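Local atomic coordinates of uncharacterized protein (Pseudomonas fluorescens, PDB entry 5V00), a protein that is a bicupin of unknown biochemical function that is involved in histidine utilization. Residues 33-38 and 166-171. Numbering follows the deposited sequence.
Sequences EITRDA and CLQVDG. With FMT (formic acid), chain F.
T35 and Q168 meet in the buried interior of this bicupin, where strand 29-36 of one antiparallel sheet faces strand 166-170 of another and side chains, not backbones, make the contact. A classic beta bulge, in which the backbones of I34 and T35 both pair with L49 of strand 47-54, turns two consecutive side chains toward 166-170.

T35 OG1 donates to Q168 OE1 at 2.7 Å, lying in the carbonyl plane on a lone pair with a C=O...donor angle of 134°. T35 holds OG1 trans to its own N (chi1 179°), which aims the hydroxyl at the opposite sheet, and Q168 reaches it with an extended chain. W14 NE1 also donates to Q168 OE1. Q168 NE2 donates to D170 OD1 at 2.8 Å, from the syn side but tilted out of the carboxylate plane, and to a water 3.0 Å away that bonds in turn to R36 O. These bonds fix the amide's rotation; a leucine in place of Q168 would probably leave T35 OG1 and W14 NE1 without their shared acceptor.

The apolar contact is small: I34 CG2 touches C166 CB at 3.9 Å, beside W14 and Y19.

On the far side of strand 29-36, R36 NH2 forms a salt bridge with E33 OE1, met from above the carboxylate plane. At the guanidinium edge, R36 NH1 donates to O1 and R36 NH2 to O2 of a formic acid, probably from the crystallisation liquor, each at 3.0 Å.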
loop_
_atom_site.group_PDB
_atom_site.type_symbol
_atom_site.label_atom_id
_atom_site.label_comp_id
_atom_site.label_asym_id
_atom_site.label_seq_id
_atom_site.Cartn_x
_atom_site.Cartn_y
_atom_site.Cartn_z
ATOM N N GLU B 33 -2.100 0.077 -9.086
ATOM C CA GLU B 33 -2.720 -0.670 -8.038
ATOM C C GLU B 33 -2.795 0.244 -6.814
ATOM O O GLU B 33 -1.873 1.017 -6.523
ATOM C CB GLU B 33 -1.835 -1.856 -7.598
ATOM C CG GLU B 33 -1.531 -2.885 -8.680
ATOM C CD GLU B 33 -2.751 -3.535 -9.252
ATOM O OE1 GLU B 33 -3.726 -3.765 -8.494
ATOM O OE2 GLU B 33 -2.715 -3.964 -10.427
ATOM N N ILE B 34 -3.942 0.223 -6.133
ATOM C CA ILE B 34 -4.139 1.048 -4.919
ATOM C C ILE B 34 -3.897 0.148 -3.693
ATOM O O ILE B 34 -2.987 0.460 -2.881
ATOM C CB ILE B 34 -5.539 1.668 -4.849
ATOM C CG1 ILE B 34 -5.743 2.623 -6.031
ATOM C CG2 ILE B 34 -5.723 2.456 -3.585
ATOM C CD1 ILE B 34 -7.182 3.102 -6.156
ATOM N N THR B 35 -4.678 -0.889 -3.547
ATOM C CA THR B 35 -4.577 -1.794 -2.435
ATOM C C THR B 35 -5.342 -3.059 -2.755
ATOM O O THR B 35 -5.997 -3.155 -3.811
ATOM C CB THR B 35 -5.066 -1.079 -1.141
ATOM O OG1 THR B 35 -4.992 -1.963 -0.026
ATOM C CG2 THR B 35 -6.623 -0.723 -1.279
ATOM N N ARG B 36 -5.202 -4.080 -1.914
ATOM C CA ARG B 36 -5.750 -5.404 -2.115
ATOM C C ARG B 36 -5.711 -6.168 -0.838
ATOM O O ARG B 36 -5.117 -5.706 0.129
ATOM C CB ARG B 36 -4.975 -6.140 -3.211
ATOM C CG ARG B 36 -3.454 -6.256 -2.919
ATOM C CD ARG B 36 -2.762 -7.167 -3.915
ATOM N NE ARG B 36 -2.805 -6.523 -5.239
ATOM C CZ ARG B 36 -2.302 -7.050 -6.359
ATOM N NH1 ARG B 36 -1.677 -8.232 -6.310
ATOM N NH2 ARG B 36 -2.400 -6.375 -7.510
ATOM N N ASP B 37 -6.336 -7.310 -0.828
ATOM C CA ASP B 37 -6.306 -8.178 0.334
ATOM C C ASP B 37 -4.910 -8.783 0.504
ATOM O O ASP B 37 -4.102 -8.793 -0.405
ATOM C CB ASP B 37 -7.365 -9.264 0.290
ATOM C CG ASP B 37 -7.013 -10.379 -0.644
ATOM O OD1 ASP B 37 -7.027 -10.225 -1.883
ATOM O OD2 ASP B 37 -6.519 -11.433 -0.190
ATOM N N ALA B 38 -4.804 -9.327 1.688
ATOM C CA ALA B 38 -3.546 -9.747 2.293
ATOM C C ALA B 38 -3.410 -11.238 2.291
ATOM O O ALA B 38 -2.614 -11.747 3.073
ATOM C CB ALA B 38 -3.547 -9.264 3.748
ATOM N N CYS B 166 -6.845 7.391 -1.295
ATOM C CA CYS B 166 -7.776 6.410 -0.717
ATOM C C CYS B 166 -7.459 6.109 0.729
ATOM O O CYS B 166 -6.332 5.783 1.027
ATOM C CB CYS B 166 -7.635 5.109 -1.523
ATOM S SG CYS B 166 -8.778 3.798 -1.147
ATOM N N LEU B 167 -8.447 6.219 1.623
ATOM C CA LEU B 167 -8.318 5.834 2.996
ATOM C C LEU B 167 -8.811 4.429 3.144
ATOM O O LEU B 167 -9.784 4.006 2.473
ATOM C CB LEU B 167 -9.135 6.782 3.844
ATOM C CG LEU B 167 -9.045 6.515 5.329
ATOM C CD1 LEU B 167 -8.923 7.782 6.131
ATOM C CD2 LEU B 167 -10.176 5.644 5.812
ATOM N N GLN B 168 -8.119 3.625 3.954
ATOM C CA GLN B 168 -8.475 2.242 4.235
ATOM C C GLN B 168 -8.500 1.991 5.743
ATOM O O GLN B 168 -7.533 2.319 6.444
ATOM C CB GLN B 168 -7.504 1.282 3.620
ATOM C CG GLN B 168 -7.758 -0.183 3.893
ATOM C CD GLN B 168 -6.919 -1.138 3.015
ATOM O OE1 GLN B 168 -6.339 -0.738 2.016
ATOM N NE2 GLN B 168 -7.027 -2.429 3.308
ATOM N N VAL B 169 -9.623 1.460 6.226
ATOM C CA VAL B 169 -9.709 0.992 7.612
ATOM C C VAL B 169 -9.626 -0.511 7.499
ATOM O O VAL B 169 -10.329 -1.190 6.683
ATOM C CB VAL B 169 -11.021 1.375 8.308
ATOM C CG1 VAL B 169 -11.009 0.777 9.739
ATOM C CG2 VAL B 169 -11.274 2.801 8.242
ATOM N N ASP B 170 -8.791 -1.155 8.301
ATOM C CA ASP B 170 -8.629 -2.639 8.283
ATOM C C ASP B 170 -8.820 -3.184 9.689
ATOM O O ASP B 170 -8.650 -2.469 10.659
ATOM C CB ASP B 170 -7.220 -3.072 7.951
ATOM C CG ASP B 170 -6.920 -3.134 6.493
ATOM O OD1 ASP B 170 -7.776 -3.621 5.705
ATOM O OD2 ASP B 170 -5.706 -2.810 6.203
ATOM N N GLY B 171 -9.146 -4.458 9.751
ATOM C CA GLY B 171 -9.287 -5.154 11.057
ATOM C C GLY B 171 -10.357 -4.658 11.964
ATOM O O GLY B 171 -10.294 -4.768 13.171
HETATM C C FMT F . -0.703 -8.816 -9.482
HETATM O O1 FMT F . -0.060 -9.334 -8.531
HETATM O O2 FMT F . -0.663 -7.483 -9.742
HETATM O O HOH W 1 -5.509 -4.873 2.561
#